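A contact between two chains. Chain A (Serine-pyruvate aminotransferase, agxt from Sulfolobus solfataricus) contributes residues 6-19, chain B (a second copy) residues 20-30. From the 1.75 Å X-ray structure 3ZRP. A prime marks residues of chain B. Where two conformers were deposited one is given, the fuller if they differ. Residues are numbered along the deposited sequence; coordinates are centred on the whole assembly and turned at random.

Chain A 6-19: LHVGPTTIKEDVLV
Chain B (20-30) AGLENNVGFTS

A primary amide carries a donor and an acceptor side by side, and so can pair with a peptide backbone much as another peptide would. The contact between two copies of this aminotransferase illustrates the principle with Asn24′. Chain A is a loop that departs from extended geometry at Gly9 (phi/psi 87/72) and Thr11 (-83/-21), then enters a helix at Glu15 with Lys14 at the N-cap position. Chain B has no regular helix or strand; Gly27′ to Ser30′ form a type I beta turn. The register is antiparallel: Thr11 lies by Asn25′ (CA to CA 4.4 Å) and Leu18 by Leu22′ (CA to CA 5.9 Å).

Asn24′, with phi/psi -100/175, points its CA-to-CB bond toward chain A, and chi1 of -141° and chi2 of -30° place its amide alongside Ile13. Ile13 N donates to Asn24′ OD1 at 2.9 Å, and Asn24′ ND2 returns a bond to Ile13 O at 2.7 Å; both are nearly linear, so one residue's backbone donor and acceptor are satisfied by one side chain. ND2 also donates to Glu15 OE2 at 2.8 Å, a carboxylate reached from the first turn of the helix with chi1 -104° and chi2 48°. OD1 serves a second donor within its own chain, Asn25′ N at 2.8 Å.

Thr11 O is less well served. Val26′ N gives it a weak hydrogen bond of 3.2 Å, bent to 125°, and Asn25′ CA approaches it at 3.0 Å in a CA-H...O contact. Asn24′ OD1 lies 3.4 Å from Thr11 O, but these are two acceptors and do not bond. Asn25′ adopts the left-handed conformation (53/42); its ND2 donates to Thr12 OG1 at a very short 2.3 Å, with Thr12 in rotamer m and Asn25′ chi1 at -31°.

Apolar packing flanks this polar center. Leu18 (m, t) directs its CA-to-CB bond toward chain B, and its CB meets Leu22′ CD2 (m, t) at 4.0 Å; Leu18 CD1 also lies 3.4 Å from Asn24′ ND2.

Toward the other end, Thr11, rotamer p, sets CG2 3.7 Å from Gly27′ N. A CB on Gly27′ would fall 2.9 Å from that methyl, a clash that glycine avoids. Gly27′ N donates to Ser30′ OG at 2.9 Å, and Ser30′ N closes the turn on Gly27′ O at 3.2 Å. His7 (t) secures ND1 to Val8 O at 2.7 Å, while its NE2 lies 3.7 Å from Thr29′ OG1. Phe28′ (p) brings CE1 to 4.1 Å from Val8 O.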

ATOM      1  N   LEU A   6     -22.864  -1.594   8.911  1.00 61.97           N
ATOM      2  CA  LEU A   6     -22.685  -0.291   8.215  1.00 59.85           C
ATOM      3  C   LEU A   6     -21.640   0.599   8.908  1.00 61.22           C
ATOM      4  O   LEU A   6     -21.963   1.431   9.771  1.00 50.27           O
ATOM      5  CB  LEU A   6     -24.045   0.401   8.058  1.00 62.26           C
ATOM      6  CG  LEU A   6     -25.074  -0.303   7.156  1.00 65.02           C
ATOM      7  CD1 LEU A   6     -26.456   0.327   7.322  1.00 62.53           C
ATOM      8  CD2 LEU A   6     -24.647  -0.326   5.660  1.00 61.79           C
ATOM      9  N   HIS A   7     -20.384   0.407   8.495  1.00 68.99           N
ATOM     10  CA  HIS A   7     -19.194   1.010   9.122  1.00 80.56           C
ATOM     11  C   HIS A   7     -18.486   2.018   8.192  1.00 81.71           C
ATOM     12  O   HIS A   7     -18.689   1.995   6.972  1.00 85.76           O
ATOM     13  CB  HIS A   7     -18.206  -0.112   9.500  1.00 87.15           C
ATOM     14  CG  HIS A   7     -17.174   0.288  10.513  1.00 95.40           C
ATOM     15  ND1 HIS A   7     -16.007   0.943  10.175  1.00101.98           N
ATOM     16  CD2 HIS A   7     -17.127   0.107  11.852  1.00102.49           C
ATOM     17  CE1 HIS A   7     -15.293   1.163  11.265  1.00100.25           C
ATOM     18  NE2 HIS A   7     -15.950   0.663  12.297  1.00104.52           N
ATOM     19  N   VAL A   8     -17.660   2.893   8.774  1.00 89.04           N
ATOM     20  CA  VAL A   8     -16.721   3.719   7.994  1.00 90.86           C
ATOM     21  C   VAL A   8     -15.617   2.825   7.422  1.00100.13           C
ATOM     22  O   VAL A   8     -14.780   2.282   8.149  1.00 95.95           O
ATOM     23  CB  VAL A   8     -16.140   4.931   8.778  1.00 80.07           C
ATOM     24  CG1 VAL A   8     -17.261   5.879   9.184  1.00 69.12           C
ATOM     25  CG2 VAL A   8     -15.315   4.488   9.983  1.00 77.69           C
ATOM     26  N   GLY A   9     -15.637   2.684   6.104  1.00106.76           N
ATOM     27  CA  GLY A   9     -14.914   1.618   5.431  1.00114.03           C
ATOM     28  C   GLY A   9     -15.826   0.406   5.406  1.00123.09           C
ATOM     29  O   GLY A   9     -15.591  -0.553   6.152  1.00121.48           O
ATOM     30  N   PRO A  10     -16.891   0.446   4.567  1.00131.42           N
ATOM     31  CA  PRO A  10     -17.809  -0.677   4.491  1.00126.29           C
ATOM     32  C   PRO A  10     -17.022  -1.965   4.617  1.00117.74           C
ATOM     33  O   PRO A  10     -16.022  -2.147   3.917  1.00119.10           O
ATOM     34  CB  PRO A  10     -18.416  -0.556   3.082  1.00128.25           C
ATOM     35  CG  PRO A  10     -17.932   0.753   2.513  1.00127.75           C
ATOM     36  CD  PRO A  10     -17.274   1.507   3.621  1.00130.84           C
ATOM     37  N   THR A  11     -17.446  -2.823   5.540  1.00105.87           N
ATOM     38  CA  THR A  11     -16.808  -4.120   5.736  1.00 90.09           C
ATOM     39  C   THR A  11     -17.329  -5.163   4.728  1.00 84.59           C
ATOM     40  O   THR A  11     -16.647  -6.153   4.458  1.00 87.19           O
ATOM     41  CB  THR A  11     -16.940  -4.629   7.197  1.00 82.35           C
ATOM     42  OG1 THR A  11     -18.316  -4.876   7.505  1.00 80.47           O
ATOM     43  CG2 THR A  11     -16.359  -3.609   8.186  1.00 82.93           C
ATOM     44  N   THR A  12     -18.515  -4.921   4.162  1.00 73.11           N
ATOM     45  CA  THR A  12     -19.087  -5.793   3.124  1.00 65.94           C
ATOM     46  C   THR A  12     -18.767  -5.298   1.714  1.00 61.42           C
ATOM     47  O   THR A  12     -19.135  -4.184   1.322  1.00 56.14           O
ATOM     48  CB  THR A  12     -20.612  -6.010   3.302  1.00 65.98           C
ATOM     49  OG1 THR A  12     -20.849  -6.690   4.540  1.00 63.49           O
ATOM     50  CG2 THR A  12     -21.192  -6.847   2.153  1.00 60.64           C
ATOM     51  N   ILE A  13     -18.061  -6.150   0.973  1.00 50.49           N
ATOM     52  CA  ILE A  13     -17.643  -5.880  -0.395  1.00 45.52           C
ATOM     53  C   ILE A  13     -18.420  -6.841  -1.298  1.00 43.62           C
ATOM     54  O   ILE A  13     -18.530  -8.024  -0.987  1.00 44.15           O
ATOM     55  CB  ILE A  13     -16.099  -6.095  -0.561  1.00 42.86           C
ATOM     56  CG1 ILE A  13     -15.321  -5.142   0.365  1.00 40.90           C
ATOM     57  CG2 ILE A  13     -15.667  -5.947  -2.024  1.00 36.55           C
ATOM     58  CD1 ILE A  13     -13.805  -5.345   0.369  1.00 34.82           C
ATOM     59  N   LYS A  14     -18.968  -6.332  -2.400  1.00 43.80           N
ATOM     60  CA  LYS A  14     -19.611  -7.188  -3.390  1.00 45.69           C
ATOM     61  C   LYS A  14     -18.741  -8.400  -3.737  1.00 47.71           C
ATOM     62  O   LYS A  14     -17.515  -8.276  -3.879  1.00 45.34           O
ATOM     63  CB  LYS A  14     -19.954  -6.399  -4.642  1.00 45.27           C
ATOM     64  CG  LYS A  14     -21.423  -6.046  -4.724  1.00 54.08           C
ATOM     65  CD  LYS A  14     -21.759  -5.457  -6.074  1.00 58.22           C
ATOM     66  CE  LYS A  14     -23.216  -5.695  -6.427  1.00 66.12           C
ATOM     67  NZ  LYS A  14     -24.098  -5.480  -5.247  1.00 64.48           N
ATOM     68  N   GLU A  15     -19.383  -9.563  -3.832  1.00 49.63           N
ATOM     69  CA  GLU A  15     -18.692 -10.828  -4.116  0.50 53.28           C
ATOM     70  C   GLU A  15     -17.955 -10.797  -5.445  1.00 49.46           C
ATOM     71  O   GLU A  15     -16.835 -11.299  -5.537  1.00 46.61           O
ATOM     72  CB  GLU A  15     -19.661 -12.020  -4.064  0.50 59.12           C
ATOM     73  CG  GLU A  15     -19.552 -12.876  -2.793  0.50 65.40           C
ATOM     74  CD  GLU A  15     -19.547 -12.046  -1.530  0.50 68.65           C
ATOM     75  OE1 GLU A  15     -20.277 -11.033  -1.486  0.50 74.39           O
ATOM     76  OE2 GLU A  15     -18.812 -12.402  -0.585  0.50 73.63           O
ATOM     77  N   ASP A  16     -18.580 -10.194  -6.464  1.00 44.57           N
ATOM     78  CA  ASP A  16     -17.965 -10.046  -7.785  1.00 44.84           C
ATOM     79  C   ASP A  16     -16.617  -9.336  -7.682  1.00 42.67           C
ATOM     80  O   ASP A  16     -15.687  -9.640  -8.431  1.00 40.96           O
ATOM     81  CB  ASP A  16     -18.854  -9.221  -8.724  1.00 52.14           C
ATOM     82  CG  ASP A  16     -20.174  -9.889  -9.025  1.00 61.55           C
ATOM     83  OD1 ASP A  16     -20.203 -10.792  -9.887  1.00 63.33           O
ATOM     84  OD2 ASP A  16     -21.178  -9.491  -8.403  1.00 69.39           O
ATOM     85  N   VAL A  17     -16.535  -8.369  -6.764  1.00 40.57           N
ATOM     86  CA  VAL A  17     -15.331  -7.552  -6.610  1.00 37.61           C
ATOM     87  C   VAL A  17     -14.237  -8.398  -5.984  1.00 33.44           C
ATOM     88  O   VAL A  17     -13.135  -8.469  -6.534  1.00 35.22           O
ATOM     89  CB  VAL A  17     -15.584  -6.241  -5.800  1.00 33.98           C
ATOM     90  CG1 VAL A  17     -14.290  -5.434  -5.632  1.00 31.16           C
ATOM     91  CG2 VAL A  17     -16.646  -5.382  -6.480  1.00 36.34           C
ATOM     92  N   LEU A  18     -14.545  -9.061  -4.869  1.00 35.57           N
ATOM     93  CA  LEU A  18     -13.546  -9.904  -4.183  1.00 41.66           C
ATOM     94  C   LEU A  18     -13.028 -11.043  -5.052  1.00 43.26           C
ATOM     95  O   LEU A  18     -11.829 -11.343  -5.037  1.00 37.21           O
ATOM     96  CB  LEU A  18     -14.097 -10.478  -2.884  1.00 42.69           C
ATOM     97  CG  LEU A  18     -14.339  -9.526  -1.724  1.00 44.05           C
ATOM     98  CD1 LEU A  18     -15.118 -10.290  -0.666  1.00 46.13           C
ATOM     99  CD2 LEU A  18     -13.022  -8.955  -1.172  1.00 47.60           C
ATOM    100  N   VAL A  19     -13.939 -11.672  -5.800  1.00 39.48           N
ATOM    101  CA  VAL A  19     -13.613 -12.813  -6.651  1.00 40.76           C
ATOM    102  C   VAL A  19     -12.653 -12.410  -7.764  1.00 37.53           C
ATOM    103  O   VAL A  19     -11.788 -13.203  -8.155  1.00 31.16           O
ATOM    104  CB  VAL A  19     -14.898 -13.495  -7.238  1.00 44.37           C
ATOM    105  CG1 VAL A  19     -14.548 -14.408  -8.401  1.00 41.99           C
ATOM    106  CG2 VAL A  19     -15.604 -14.304  -6.164  1.00 41.78           C
TER
ATOM    107  N   ALA B  20      -7.838 -17.108   0.944  1.00 37.88           N
ATOM    108  CA  ALA B  20      -7.892 -16.463   2.263  1.00 36.63           C
ATOM    109  C   ALA B  20      -8.362 -15.010   2.178  1.00 39.70           C
ATOM    110  O   ALA B  20      -8.886 -14.464   3.146  1.00 44.05           O
ATOM    111  CB  ALA B  20      -6.522 -16.540   2.958  1.00 37.32           C
ATOM    112  N   GLY B  21      -8.151 -14.384   1.023  1.00 37.68           N
ATOM    113  CA  GLY B  21      -8.569 -12.996   0.800  1.00 46.67           C
ATOM    114  C   GLY B  21     -10.032 -12.834   0.412  1.00 46.93           C
ATOM    115  O   GLY B  21     -10.488 -11.709   0.155  1.00 42.94           O
ATOM    116  N   LEU B  22     -10.774 -13.942   0.360  1.00 47.09           N
ATOM    117  CA  LEU B  22     -12.204 -13.871   0.023  1.00 50.15           C
ATOM    118  C   LEU B  22     -13.116 -13.612   1.220  1.00 47.32           C
ATOM    119  O   LEU B  22     -14.312 -13.379   1.043  1.00 54.26           O
ATOM    120  CB  LEU B  22     -12.678 -15.112  -0.745  1.00 46.50           C
ATOM    121  CG  LEU B  22     -12.221 -15.315  -2.190  1.00 47.11           C
ATOM    122  CD1 LEU B  22     -12.860 -16.576  -2.746  1.00 48.17           C
ATOM    123  CD2 LEU B  22     -12.518 -14.094  -3.085  1.00 51.00           C
ATOM    124  N   GLU B  23     -12.550 -13.651   2.426  1.00 50.49           N
ATOM    125  CA  GLU B  23     -13.302 -13.377   3.654  0.60 53.80           C
ATOM    126  C   GLU B  23     -13.992 -12.022   3.594  1.00 53.76           C
ATOM    127  O   GLU B  23     -13.337 -10.992   3.427  1.00 49.83           O
ATOM    128  CB  GLU B  23     -12.392 -13.450   4.885  0.60 59.32           C
ATOM    129  CG  GLU B  23     -11.978 -14.862   5.258  0.60 65.22           C
ATOM    130  CD  GLU B  23     -13.128 -15.728   5.728  0.60 67.49           C
ATOM    131  OE1 GLU B  23     -13.797 -15.352   6.711  0.60 71.34           O
ATOM    132  OE2 GLU B  23     -13.359 -16.793   5.115  0.60 69.62           O
ATOM    133  N   ASN B  24     -15.320 -12.026   3.715  1.00 53.11           N
ATOM    134  CA  ASN B  24     -16.103 -10.793   3.654  1.00 55.40           C
ATOM    135  C   ASN B  24     -16.494 -10.272   5.044  1.00 58.19           C
ATOM    136  O   ASN B  24     -16.222 -10.940   6.054  1.00 52.35           O
ATOM    137  CB  ASN B  24     -17.332 -10.985   2.768  1.00 55.01           C
ATOM    138  CG  ASN B  24     -17.632  -9.769   1.920  1.00 55.32           C
ATOM    139  OD1 ASN B  24     -17.336  -8.629   2.304  1.00 50.84           O
ATOM    140  ND2 ASN B  24     -18.224 -10.003   0.756  1.00 53.38           N
ATOM    141  N   ASN B  25     -17.124  -9.087   5.066  1.00 55.28           N
ATOM    142  CA  ASN B  25     -17.523  -8.384   6.300  0.60 58.13           C
ATOM    143  C   ASN B  25     -16.366  -8.197   7.292  1.00 56.72           C
ATOM    144  O   ASN B  25     -16.529  -8.355   8.505  1.00 55.39           O
ATOM    145  CB  ASN B  25     -18.762  -9.035   6.959  0.60 59.57           C
ATOM    146  CG  ASN B  25     -19.697  -9.678   5.943  0.60 64.96           C
ATOM    147  OD1 ASN B  25     -19.938 -10.888   5.976  0.60 65.38           O
ATOM    148  ND2 ASN B  25     -20.219  -8.871   5.028  0.60 60.05           N
ATOM    149  N   VAL B  26     -15.196  -7.847   6.757  1.00 55.06           N
ATOM    150  CA  VAL B  26     -13.981  -7.665   7.550  1.00 51.51           C
ATOM    151  C   VAL B  26     -13.373  -6.295   7.271  1.00 51.60           C
ATOM    152  O   VAL B  26     -13.115  -5.943   6.113  1.00 51.96           O
ATOM    153  CB  VAL B  26     -12.935  -8.797   7.262  1.00 55.75           C
ATOM    154  CG1 VAL B  26     -11.583  -8.480   7.895  1.00 51.39           C
ATOM    155  CG2 VAL B  26     -13.441 -10.153   7.757  1.00 53.67           C
ATOM    156  N   GLY B  27     -13.160  -5.521   8.334  1.00 45.54           N
ATOM    157  CA  GLY B  27     -12.521  -4.209   8.239  1.00 47.73           C
ATOM    158  C   GLY B  27     -11.395  -4.171   9.249  1.00 44.06           C
ATOM    159  O   GLY B  27     -11.158  -5.162   9.944  1.00 47.74           O
ATOM    160  N   PHE B  28     -10.699  -3.041   9.344  1.00 46.08           N
ATOM    161  CA  PHE B  28      -9.522  -2.941  10.225  1.00 49.86           C
ATOM    162  C   PHE B  28      -9.814  -3.033  11.745  1.00 45.95           C
ATOM    163  O   PHE B  28      -8.887  -3.232  12.543  1.00 45.56           O
ATOM    164  CB  PHE B  28      -8.712  -1.681   9.900  1.00 50.59           C
ATOM    165  CG  PHE B  28      -9.456  -0.414  10.154  1.00 57.07           C
ATOM    166  CD1 PHE B  28     -10.255   0.146   9.159  1.00 60.19           C
ATOM    167  CD2 PHE B  28      -9.376   0.215  11.399  1.00 55.64           C
ATOM    168  CE1 PHE B  28     -10.964   1.321   9.393  1.00 62.23           C
ATOM    169  CE2 PHE B  28     -10.086   1.389  11.644  1.00 63.46           C
ATOM    170  CZ  PHE B  28     -10.879   1.945  10.637  1.00 61.68           C
ATOM    171  N   THR B  29     -11.082  -2.880  12.141  1.00 43.57           N
ATOM    172  CA  THR B  29     -11.473  -3.029  13.556  1.00 43.93           C
ATOM    173  C   THR B  29     -11.962  -4.437  13.919  1.00 45.15           C
ATOM    174  O   THR B  29     -11.993  -4.790  15.107  1.00 44.45           O
ATOM    175  CB  THR B  29     -12.561  -2.033  13.978  1.00 41.66           C
ATOM    176  OG1 THR B  29     -13.704  -2.208  13.140  1.00 54.47           O
ATOM    177  CG2 THR B  29     -12.058  -0.602  13.873  1.00 48.32           C
ATOM    178  N   SER B  30     -12.327  -5.224  12.901  1.00 43.16           N
ATOM    179  CA  SER B  30     -12.846  -6.588  13.076  0.60 44.57           C
ATOM    180  C   SER B  30     -11.851  -7.509  13.766  1.00 44.05           C
ATOM    181  O   SER B  30     -10.646  -7.443  13.498  1.00 43.08           O
ATOM    182  CB  SER B  30     -13.226  -7.197  11.720  0.60 43.47           C
ATOM    183  OG  SER B  30     -14.088  -6.354  10.981  0.60 42.89           O
TER